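Local coordinates for protein transcriptional regulator nlh2 (PDB 4G3V) that probably regulates sigma-54-dependent transcription, its GAF domain acting as the regulatory module and captured here in an inactive state, at residues N10-I15 against V35-L40; V42-A48 against G128-K134; L115-P119 against F145-N150. One frame throughout, in Å; residues are numbered along the deposited sequence.

Contact 1: residues N10-I15 against V35-L40; sequences NVVNEI and VLYSYL
Val11 carries CG2 anti to its backbone N and CG1 between N and the carbonyl carbon (chi1 82°). The two methyls therefore reach different residues of the helix segment 35-40. CG2 lies 3.7 Å from Tyr39 CB and also meets Val35 CG2. CG1 lies 4.0 Å from Leu40 CD1. On Tyr39, CG stands beside the backbone N (chi1 -77°), which lays the ring across the helix segment 10-15, from Val11 toward Glu14. Val11 CA sits over one face of this ring. Asn10 CB comes to its edge, near the ring plane, 4.0 Å from Tyr39 CE2. Glu14 crosses the tyrosine at about a right angle, with its CG 3.8 Å from Tyr39 OH. The same CG packs on Val35 CG1. Ile15 CG1 meets Val35 CG2 at 3.7 Å, among buried side chains.

No hydrogen bond joins the two segments. The interface is apolar on the Val11 side and more polar where Asn10, Glu14 and Tyr39 approach solvent. The axes run nearly antiparallel, at 154° and 10.3 Å apart, as in a helical hairpin. Helix 139-162 packs on the inner side, where Ile15 touches Ile152 and Leu155, and Leu40 touches Phe145. On helix 4-19, Asn13 OD1 accepts a hydrogen bond from Asn154 ND2 of the second subunit, so this helix also belongs to the dimer interface.

Contact 2: residues V42-A48 against G128-K134; sequences VEHSFIA and GVITIFK
The Phe46 ring takes Thr131 CB over one face. CB lies 3.8 Å from the ring centroid, 23° off the normal, which makes a CH-pi contact displaced toward the rim. The two side chains lie side by side and point the same way. Phe46 CG sits between the backbone N and the carbonyl carbon (chi1 67°), and this turns the ring over its cross-strand partner. Phe64 meets Phe46 edge-to-face. The Phe133 ring has His44 O at its edge, near the ring plane. Thr131 OG1 shares a hydrogen bond with Thr78 OG1.

The strands are antiparallel. Phe46 and Thr131 form a hydrogen-bonded pair, with Phe46 N to Thr131 O at 2.9 Å and the reverse bond, Thr131 N to Phe46 O, at 3.0 Å. Ala48 and Val129 form the next such pair, with Ala48 N to Val129 O at 2.8 Å. Ser45-Ile132 and Ile47-Ile130 are non-hydrogen-bonded pairs on the other face. There Ile47 CG1 meets Ile130 CG1 at 4.0 Å. Val42 CG1 packs 3.7 Å from Ile132 CB. At this end a water accepts from Glu43 N and lies within hydrogen-bonding distance of Phe133 O, one of several acceptors around it.

This is the central strand pair of the antiparallel GAF sheet. Strand 54-61 flanks segment 42-48, and strand 113-122 flanks segment 128-134. The face with Ile47 and Ile130 is covered by helices 25-40 and 139-162, through Leu33, Leu36, Ile152 and Leu156.

Contact 3: residues L115-P119 against F145-N150; sequences LIAAP and FYQTIN
Ile116 meets the helix segment 145-150 with both branches of its side chain. CD1 reaches the edge of the Phe145 ring, near its plane, 3.9 Å from Phe145 CD2. It also lies 4.0 Å from Tyr146 CA, so it rests on the helix backbone. CG2 turns to Ile149 CG2 at 3.9 Å and to the edge of the Tyr146 ring. The torsion chi1 of -61° places CG1 beside the backbone N and CG2 anti to that N, which separates the two branches. Two residues on, the Ala118 methyl faces the same helix. Its CB is 4.1 Å from Ile149 CG2 and also meets Ile149 O. Its small size goes with a close approach of the backbones, since Ala118 CA and Asn150 CA are 5.5 Å apart.

The strand and helix axes are 8.3 Å apart and inclined at 36°. Here the long C-terminal helix 139-162 packs on one face of the sheet, at a modest angle to the strand, an element of the alpha/beta GAF fold. No direct hydrogen bond links the segments. A water lies 2.7 Å from Pro119 O and near Asn150 OD1 and can bridge them, though its protons have further acceptors in reach.

Further out, strand 125-135 holds the strand in place through backbone hydrogen bonds between Ile116 and Ile132 and between Ala118 and Ile130. Leu115 and Ala117 turn to the opposite face of the sheet, where they touch Ile77 and Val81 of helix 76-84. Phe145 is packed edge-to-face against Phe136 and also touches Val42. The amide of Asn150 is held from the other side of the dimer: ND2 hydrogen-bonds to Asn13 OD1 of the second subunit. Ile9 of that subunit packs on Tyr146 and Asn150.

Overall arrangement
From the N terminus, contact 1 closes first, pairing helices 4-19 and 25-40 across a short connection. The chain then enters strand 44-51, and contact 2 opens, in series with contact 1. It closes only when strand 125-135 returns beside that strand. Contact 3 opens on strand 113-122 before contact 2 has closed and ends on helix 139-162. Contacts 2 and 3 therefore cross, and neighbouring strands of one sheet join them. Lys134 NZ hydrogen-bonds to Leu40 O, linking contact 2 to contact 1. Leu40 also packs on Thr148 of contact 3. Contacts 1 and 3 both reach the second subunit.

Contact 1: residues N10-I15 against V35-L40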
loop_
_atom_site.group_PDB
_atom_site.type_symbol
_atom_site.label_atom_id
_atom_site.label_comp_id
_atom_site.label_asym_id
_atom_site.label_seq_id
_atom_site.Cartn_x
_atom_site.Cartn_y
_atom_site.Cartn_z
ATOM N N ASN A 10 -6.561 -8.320 -2.637
ATOM C CA ASN A 10 -7.841 -7.836 -3.145
ATOM C C ASN A 10 -8.409 -6.661 -2.342
ATOM O O ASN A 10 -8.993 -5.732 -2.919
ATOM C CB ASN A 10 -8.849 -8.993 -3.249
ATOM C CG ASN A 10 -8.488 -9.971 -4.368
ATOM O OD1 ASN A 10 -7.841 -9.590 -5.347
ATOM N ND2 ASN A 10 -8.902 -11.234 -4.227
ATOM N N VAL A 11 -8.260 -6.678 -1.027
ATOM C CA VAL A 11 -8.798 -5.566 -0.233
ATOM C C VAL A 11 -8.008 -4.281 -0.473
ATOM O O VAL A 11 -8.574 -3.186 -0.479
ATOM C CB VAL A 11 -8.921 -5.887 1.285
ATOM C CG1 VAL A 11 -7.618 -5.704 1.997
ATOM C CG2 VAL A 11 -9.987 -4.988 1.926
ATOM N N VAL A 12 -6.703 -4.404 -0.668
ATOM C CA VAL A 12 -5.891 -3.239 -0.998
ATOM C C VAL A 12 -6.325 -2.665 -2.356
ATOM O O VAL A 12 -6.497 -1.447 -2.501
ATOM C CB VAL A 12 -4.386 -3.589 -0.991
ATOM C CG1 VAL A 12 -3.569 -2.534 -1.740
ATOM C CG2 VAL A 12 -3.902 -3.742 0.450
ATOM N N ASN A 13 -6.522 -3.518 -3.351
ATOM C CA ASN A 13 -7.037 -3.020 -4.638
ATOM C C ASN A 13 -8.399 -2.341 -4.485
ATOM O O ASN A 13 -8.651 -1.289 -5.067
ATOM C CB ASN A 13 -7.161 -4.150 -5.670
ATOM C CG ASN A 13 -5.831 -4.763 -6.031
ATOM O OD1 ASN A 13 -4.781 -4.150 -5.849
ATOM N ND2 ASN A 13 -5.869 -5.987 -6.555
ATOM N N GLU A 14 -9.278 -2.945 -3.692
ATOM C CA GLU A 14 -10.637 -2.425 -3.504
ATOM C C GLU A 14 -10.615 -1.084 -2.767
ATOM O O GLU A 14 -11.317 -0.152 -3.135
ATOM C CB GLU A 14 -11.474 -3.446 -2.735
ATOM C CG GLU A 14 -12.883 -2.981 -2.361
ATOM C CD GLU A 14 -13.820 -2.773 -3.537
ATOM O OE1 GLU A 14 -13.415 -2.939 -4.709
ATOM O OE2 GLU A 14 -14.992 -2.444 -3.266
ATOM N N ILE A 15 -9.784 -0.983 -1.730
ATOM C CA ILE A 15 -9.644 0.259 -0.987
ATOM C C ILE A 15 -9.124 1.375 -1.886
ATOM O O ILE A 15 -9.608 2.500 -1.815
ATOM C CB ILE A 15 -8.755 0.054 0.270
ATOM C CG1 ILE A 15 -9.546 -0.765 1.311
ATOM C CG2 ILE A 15 -8.332 1.384 0.868
ATOM C CD1 ILE A 15 -8.717 -1.262 2.502
ATOM N N VAL A 35 -15.099 -2.704 4.188
ATOM C CA VAL A 35 -14.414 -3.750 3.426
ATOM C C VAL A 35 -13.371 -4.477 4.291
ATOM O O VAL A 35 -13.105 -5.660 4.081
ATOM C CB VAL A 35 -13.844 -3.270 2.047
ATOM C CG1 VAL A 35 -14.982 -2.771 1.147
ATOM C CG2 VAL A 35 -12.816 -2.211 2.198
ATOM N N LEU A 36 -12.796 -3.805 5.283
ATOM C CA LEU A 36 -11.914 -4.517 6.215
ATOM C C LEU A 36 -12.696 -5.608 6.932
ATOM O O LEU A 36 -12.188 -6.701 7.199
ATOM C CB LEU A 36 -11.311 -3.561 7.232
ATOM C CG LEU A 36 -10.117 -2.780 6.698
ATOM C CD1 LEU A 36 -9.586 -1.820 7.745
ATOM C CD2 LEU A 36 -9.033 -3.756 6.274
ATOM N N TYR A 37 -13.943 -5.312 7.249
ATOM C CA TYR A 37 -14.805 -6.321 7.836
ATOM C C TYR A 37 -15.152 -7.416 6.822
ATOM O O TYR A 37 -14.991 -8.604 7.091
ATOM C CB TYR A 37 -16.078 -5.672 8.355
ATOM C CG TYR A 37 -17.119 -6.673 8.744
ATOM C CD1 TYR A 37 -17.039 -7.345 9.947
ATOM C CD2 TYR A 37 -18.186 -6.946 7.906
ATOM C CE1 TYR A 37 -17.999 -8.267 10.307
ATOM C CE2 TYR A 37 -19.145 -7.860 8.256
ATOM C CZ TYR A 37 -19.050 -8.512 9.452
ATOM O OH TYR A 37 -20.016 -9.418 9.774
ATOM N N SER A 38 -15.626 -7.023 5.649
ATOM C CA SER A 38 -16.113 -8.005 4.686
ATOM C C SER A 38 -14.989 -8.873 4.090
ATOM O O SER A 38 -15.181 -10.066 3.869
ATOM C CB SER A 38 -16.916 -7.307 3.583
ATOM O OG SER A 38 -16.065 -6.554 2.739
ATOM N N TYR A 39 -13.821 -8.284 3.837
ATOM C CA TYR A 39 -12.699 -9.036 3.284
ATOM C C TYR A 39 -11.857 -9.738 4.357
ATOM O O TYR A 39 -11.456 -10.898 4.172
ATOM C CB TYR A 39 -11.779 -8.131 2.459
ATOM C CG TYR A 39 -12.297 -7.766 1.079
ATOM C CD1 TYR A 39 -13.367 -6.890 0.921
ATOM C CD2 TYR A 39 -11.692 -8.274 -0.072
ATOM C CE1 TYR A 39 -13.828 -6.542 -0.337
ATOM C CE2 TYR A 39 -12.146 -7.926 -1.335
ATOM C CZ TYR A 39 -13.215 -7.062 -1.460
ATOM O OH TYR A 39 -13.689 -6.716 -2.720
ATOM N N LEU A 40 -11.582 -9.054 5.470
ATOM C CA LEU A 40 -10.593 -9.553 6.436
ATOM C C LEU A 40 -11.123 -9.871 7.833
ATOM O O LEU A 40 -10.338 -10.250 8.709
ATOM C CB LEU A 40 -9.441 -8.551 6.579
ATOM C CG LEU A 40 -8.630 -8.295 5.313
ATOM C CD1 LEU A 40 -7.454 -7.399 5.627
ATOM C CD2 LEU A 40 -8.156 -9.611 4.697
#

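Contact 2: residues V42-A48 against G128-K134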
loop_
_atom_site.group_PDB
_atom_site.type_symbol
_atom_site.label_atom_id
_atom_site.label_comp_id
_atom_site.label_asym_id
_atom_site.label_seq_id
_atom_site.Cartn_x
_atom_site.Cartn_y
_atom_site.Cartn_z
ATOM N N VAL A 42 -12.462 -7.921 10.178
ATOM C CA VAL A 42 -12.174 -6.950 11.227
ATOM C C VAL A 42 -13.478 -6.367 11.733
ATOM O O VAL A 42 -14.083 -5.528 11.073
ATOM C CB VAL A 42 -11.277 -5.820 10.709
ATOM C CG1 VAL A 42 -11.115 -4.738 11.765
ATOM C CG2 VAL A 42 -9.934 -6.378 10.284
ATOM N N GLU A 43 -13.903 -6.807 12.914
ATOM C CA GLU A 43 -15.241 -6.490 13.401
ATOM C C GLU A 43 -15.341 -5.149 14.134
ATOM O O GLU A 43 -16.417 -4.573 14.212
ATOM C CB GLU A 43 -15.755 -7.642 14.282
ATOM C CG GLU A 43 -16.092 -8.913 13.476
ATOM C CD GLU A 43 -15.884 -10.207 14.261
ATOM O OE1 GLU A 43 -14.719 -10.642 14.388
ATOM O OE2 GLU A 43 -16.874 -10.797 14.743
ATOM N N HIS A 44 -14.228 -4.652 14.663
ATOM C CA HIS A 44 -14.210 -3.372 15.361
ATOM C C HIS A 44 -13.032 -2.534 14.882
ATOM O O HIS A 44 -11.895 -3.005 14.866
ATOM C CB HIS A 44 -14.089 -3.580 16.874
ATOM C CG HIS A 44 -15.064 -4.578 17.432
ATOM N ND1 HIS A 44 -16.356 -4.249 17.755
ATOM C CD2 HIS A 44 -14.923 -5.895 17.720
ATOM C CE1 HIS A 44 -16.982 -5.318 18.229
ATOM N NE2 HIS A 44 -16.131 -6.328 18.221
ATOM N N SER A 45 -13.286 -1.285 14.523
ATOM C CA SER A 45 -12.222 -0.453 13.978
ATOM C C SER A 45 -12.614 1.001 13.992
ATOM O O SER A 45 -13.799 1.332 14.068
ATOM C CB SER A 45 -11.916 -0.854 12.526
ATOM O OG SER A 45 -13.057 -0.665 11.705
ATOM N N PHE A 46 -11.615 1.872 13.903
ATOM C CA PHE A 46 -11.877 3.284 13.736
ATOM C C PHE A 46 -10.713 3.962 13.040
ATOM O O PHE A 46 -9.608 3.441 13.014
ATOM C CB PHE A 46 -12.220 3.964 15.079
ATOM C CG PHE A 46 -11.079 4.027 16.071
ATOM C CD1 PHE A 46 -10.070 4.967 15.940
ATOM C CD2 PHE A 46 -11.051 3.169 17.156
ATOM C CE1 PHE A 46 -9.018 5.029 16.872
ATOM C CE2 PHE A 46 -10.021 3.222 18.094
ATOM C CZ PHE A 46 -9.006 4.153 17.956
ATOM N N ILE A 47 -11.010 5.101 12.423
ATOM C CA ILE A 47 -10.009 5.967 11.840
ATOM C C ILE A 47 -10.147 7.285 12.584
ATOM O O ILE A 47 -11.236 7.859 12.633
ATOM C CB ILE A 47 -10.227 6.141 10.325
ATOM C CG1 ILE A 47 -9.993 4.805 9.626
ATOM C CG2 ILE A 47 -9.314 7.208 9.765
ATOM C CD1 ILE A 47 -10.486 4.726 8.179
ATOM N N ALA A 48 -9.058 7.718 13.218
ATOM C CA ALA A 48 -9.039 8.972 13.962
ATOM C C ALA A 48 -8.177 9.987 13.224
ATOM O O ALA A 48 -7.148 9.640 12.635
ATOM C CB ALA A 48 -8.508 8.753 15.348
ATOM N N GLY A 128 -3.340 11.165 11.265
ATOM C CA GLY A 128 -4.364 10.306 11.824
ATOM C C GLY A 128 -3.820 8.938 12.193
ATOM O O GLY A 128 -2.620 8.651 12.050
ATOM N N VAL A 129 -4.707 8.092 12.695
ATOM C CA VAL A 129 -4.353 6.709 13.028
ATOM C C VAL A 129 -5.517 5.815 12.649
ATOM O O VAL A 129 -6.675 6.204 12.831
ATOM C CB VAL A 129 -4.081 6.548 14.548
ATOM C CG1 VAL A 129 -3.898 5.069 14.927
ATOM C CG2 VAL A 129 -2.878 7.414 14.976
ATOM N N ILE A 130 -5.228 4.642 12.088
ATOM C CA ILE A 130 -6.269 3.631 11.927
ATOM C C ILE A 130 -5.983 2.540 12.936
ATOM O O ILE A 130 -4.852 2.057 13.036
ATOM C CB ILE A 130 -6.348 3.070 10.498
ATOM C CG1 ILE A 130 -7.333 1.899 10.439
ATOM C CG2 ILE A 130 -4.983 2.647 9.983
ATOM C CD1 ILE A 130 -7.621 1.401 9.015
ATOM N N THR A 131 -7.014 2.185 13.704
ATOM C CA THR A 131 -6.906 1.202 14.769
ATOM C C THR A 131 -7.935 0.101 14.551
ATOM O O THR A 131 -9.123 0.379 14.318
ATOM C CB THR A 131 -7.148 1.854 16.124
ATOM O OG1 THR A 131 -6.118 2.824 16.369
ATOM C CG2 THR A 131 -7.178 0.815 17.251
ATOM N N ILE A 132 -7.487 -1.141 14.632
ATOM C CA ILE A 132 -8.385 -2.275 14.450
ATOM C C ILE A 132 -8.221 -3.283 15.578
ATOM O O ILE A 132 -7.161 -3.382 16.188
ATOM C CB ILE A 132 -8.166 -2.984 13.084
ATOM C CG1 ILE A 132 -6.852 -3.754 13.044
ATOM C CG2 ILE A 132 -8.174 -1.980 11.941
ATOM C CD1 ILE A 132 -6.984 -5.215 13.342
ATOM N N PHE A 133 -9.284 -4.028 15.847
ATOM C CA PHE A 133 -9.250 -5.100 16.821
ATOM C C PHE A 133 -9.645 -6.393 16.106
ATOM O O PHE A 133 -10.633 -6.425 15.360
ATOM C CB PHE A 133 -10.244 -4.815 17.938
ATOM C CG PHE A 133 -9.868 -3.651 18.806
ATOM C CD1 PHE A 133 -10.182 -2.363 18.427
ATOM C CD2 PHE A 133 -9.205 -3.853 20.010
ATOM C CE1 PHE A 133 -9.841 -1.290 19.222
ATOM C CE2 PHE A 133 -8.859 -2.791 20.805
ATOM C CZ PHE A 133 -9.182 -1.498 20.411
ATOM N N LYS A 134 -8.879 -7.452 16.309
ATOM C CA LYS A 134 -9.161 -8.703 15.640
ATOM C C LYS A 134 -8.532 -9.874 16.390
ATOM O O LYS A 134 -7.436 -9.751 16.921
ATOM C CB LYS A 134 -8.621 -8.650 14.215
ATOM C CG LYS A 134 -8.806 -9.947 13.435
ATOM C CD LYS A 134 -8.323 -9.775 12.001
ATOM C CE LYS A 134 -8.226 -11.104 11.281
ATOM N NZ LYS A 134 -9.564 -11.727 11.108
HETATM O O HOH W 1 -12.340 -8.422 14.488
#

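Contact 3: residues L115-P119 against F145-N150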
loop_
_atom_site.group_PDB
_atom_site.type_symbol
_atom_site.label_atom_id
_atom_site.label_comp_id
_atom_site.label_asym_id
_atom_site.label_seq_id
_atom_site.Cartn_x
_atom_site.Cartn_y
_atom_site.Cartn_z
ATOM N N LEU A 115 -4.821 -5.646 19.168
ATOM C CA LEU A 115 -5.024 -4.294 18.689
ATOM C C LEU A 115 -3.880 -3.971 17.734
ATOM O O LEU A 115 -2.712 -4.158 18.078
ATOM C CB LEU A 115 -5.039 -3.318 19.871
ATOM C CG LEU A 115 -5.372 -1.851 19.599
ATOM C CD1 LEU A 115 -5.663 -1.100 20.889
ATOM C CD2 LEU A 115 -4.258 -1.167 18.858
ATOM N N ILE A 116 -4.204 -3.519 16.531
ATOM C CA ILE A 116 -3.170 -3.013 15.626
ATOM C C ILE A 116 -3.513 -1.575 15.275
ATOM O O ILE A 116 -4.614 -1.293 14.812
ATOM C CB ILE A 116 -3.073 -3.827 14.330
ATOM C CG1 ILE A 116 -2.707 -5.275 14.639
ATOM C CG2 ILE A 116 -2.044 -3.198 13.372
ATOM C CD1 ILE A 116 -2.742 -6.178 13.430
ATOM N N ALA A 117 -2.567 -0.676 15.500
ATOM C CA ALA A 117 -2.771 0.731 15.228
ATOM C C ALA A 117 -1.627 1.215 14.350
ATOM O O ALA A 117 -0.447 0.995 14.671
ATOM C CB ALA A 117 -2.846 1.520 16.527
ATOM N N ALA A 118 -1.975 1.851 13.236
ATOM C CA ALA A 118 -0.980 2.311 12.276
ATOM C C ALA A 118 -1.204 3.779 11.957
ATOM O O ALA A 118 -2.355 4.247 11.840
ATOM C CB ALA A 118 -1.041 1.495 11.003
ATOM N N PRO A 119 -0.105 4.510 11.777
ATOM C CA PRO A 119 -0.209 5.944 11.506
ATOM C C PRO A 119 -0.665 6.207 10.072
ATOM O O PRO A 119 -0.426 5.406 9.152
ATOM C CB PRO A 119 1.217 6.450 11.717
ATOM C CG PRO A 119 2.073 5.289 11.403
ATOM C CD PRO A 119 1.292 4.045 11.776
ATOM N N PHE A 145 -0.446 -9.813 9.361
ATOM C CA PHE A 145 -1.619 -8.973 9.227
ATOM C C PHE A 145 -1.246 -7.508 9.441
ATOM O O PHE A 145 -1.780 -6.605 8.778
ATOM C CB PHE A 145 -2.666 -9.405 10.245
ATOM C CG PHE A 145 -4.050 -8.968 9.906
ATOM C CD1 PHE A 145 -4.825 -9.714 9.047
ATOM C CD2 PHE A 145 -4.581 -7.828 10.461
ATOM C CE1 PHE A 145 -6.110 -9.318 8.740
ATOM C CE2 PHE A 145 -5.859 -7.420 10.157
ATOM C CZ PHE A 145 -6.625 -8.161 9.296
ATOM N N TYR A 146 -0.308 -7.268 10.351
ATOM C CA TYR A 146 0.110 -5.916 10.638
ATOM C C TYR A 146 0.592 -5.206 9.374
ATOM O O TYR A 146 0.321 -4.024 9.192
ATOM C CB TYR A 146 1.218 -5.869 11.707
ATOM C CG TYR A 146 2.177 -4.747 11.438
ATOM C CD1 TYR A 146 1.756 -3.423 11.510
ATOM C CD2 TYR A 146 3.490 -5.001 11.066
ATOM C CE1 TYR A 146 2.626 -2.377 11.228
ATOM C CE2 TYR A 146 4.361 -3.970 10.784
ATOM C CZ TYR A 146 3.926 -2.658 10.865
ATOM O OH TYR A 146 4.798 -1.625 10.593
ATOM N N GLN A 147 1.309 -5.911 8.506
ATOM C CA GLN A 147 1.874 -5.277 7.310
ATOM C C GLN A 147 0.740 -4.689 6.474
ATOM O O GLN A 147 0.832 -3.568 5.948
ATOM C CB GLN A 147 2.697 -6.282 6.483
ATOM C CG GLN A 147 3.502 -5.639 5.331
ATOM C CD GLN A 147 4.483 -6.605 4.639
ATOM O OE1 GLN A 147 4.482 -7.809 4.904
ATOM N NE2 GLN A 147 5.332 -6.067 3.757
ATOM N N THR A 148 -0.343 -5.440 6.363
ATOM C CA THR A 148 -1.474 -4.995 5.565
ATOM C C THR A 148 -2.187 -3.784 6.179
ATOM O O THR A 148 -2.568 -2.854 5.466
ATOM C CB THR A 148 -2.454 -6.140 5.341
ATOM O OG1 THR A 148 -1.839 -7.106 4.485
ATOM C CG2 THR A 148 -3.714 -5.642 4.685
ATOM N N ILE A 149 -2.350 -3.757 7.496
ATOM C CA ILE A 149 -2.936 -2.579 8.122
ATOM C C ILE A 149 -2.021 -1.365 7.896
ATOM O O ILE A 149 -2.493 -0.241 7.654
ATOM C CB ILE A 149 -3.224 -2.815 9.616
ATOM C CG1 ILE A 149 -4.207 -3.980 9.773
ATOM C CG2 ILE A 149 -3.778 -1.536 10.280
ATOM C CD1 ILE A 149 -5.533 -3.765 9.090
ATOM N N ASN A 150 -0.709 -1.573 7.963
ATOM C CA ASN A 150 0.201 -0.469 7.684
ATOM C C ASN A 150 0.014 0.063 6.261
ATOM O O ASN A 150 0.038 1.275 6.035
ATOM C CB ASN A 150 1.650 -0.858 7.893
ATOM C CG ASN A 150 2.589 0.337 7.711
ATOM O OD1 ASN A 150 2.588 1.266 8.525
ATOM N ND2 ASN A 150 3.359 0.336 6.626
HETATM O O HOH W 2 0.950 3.241 8.288
#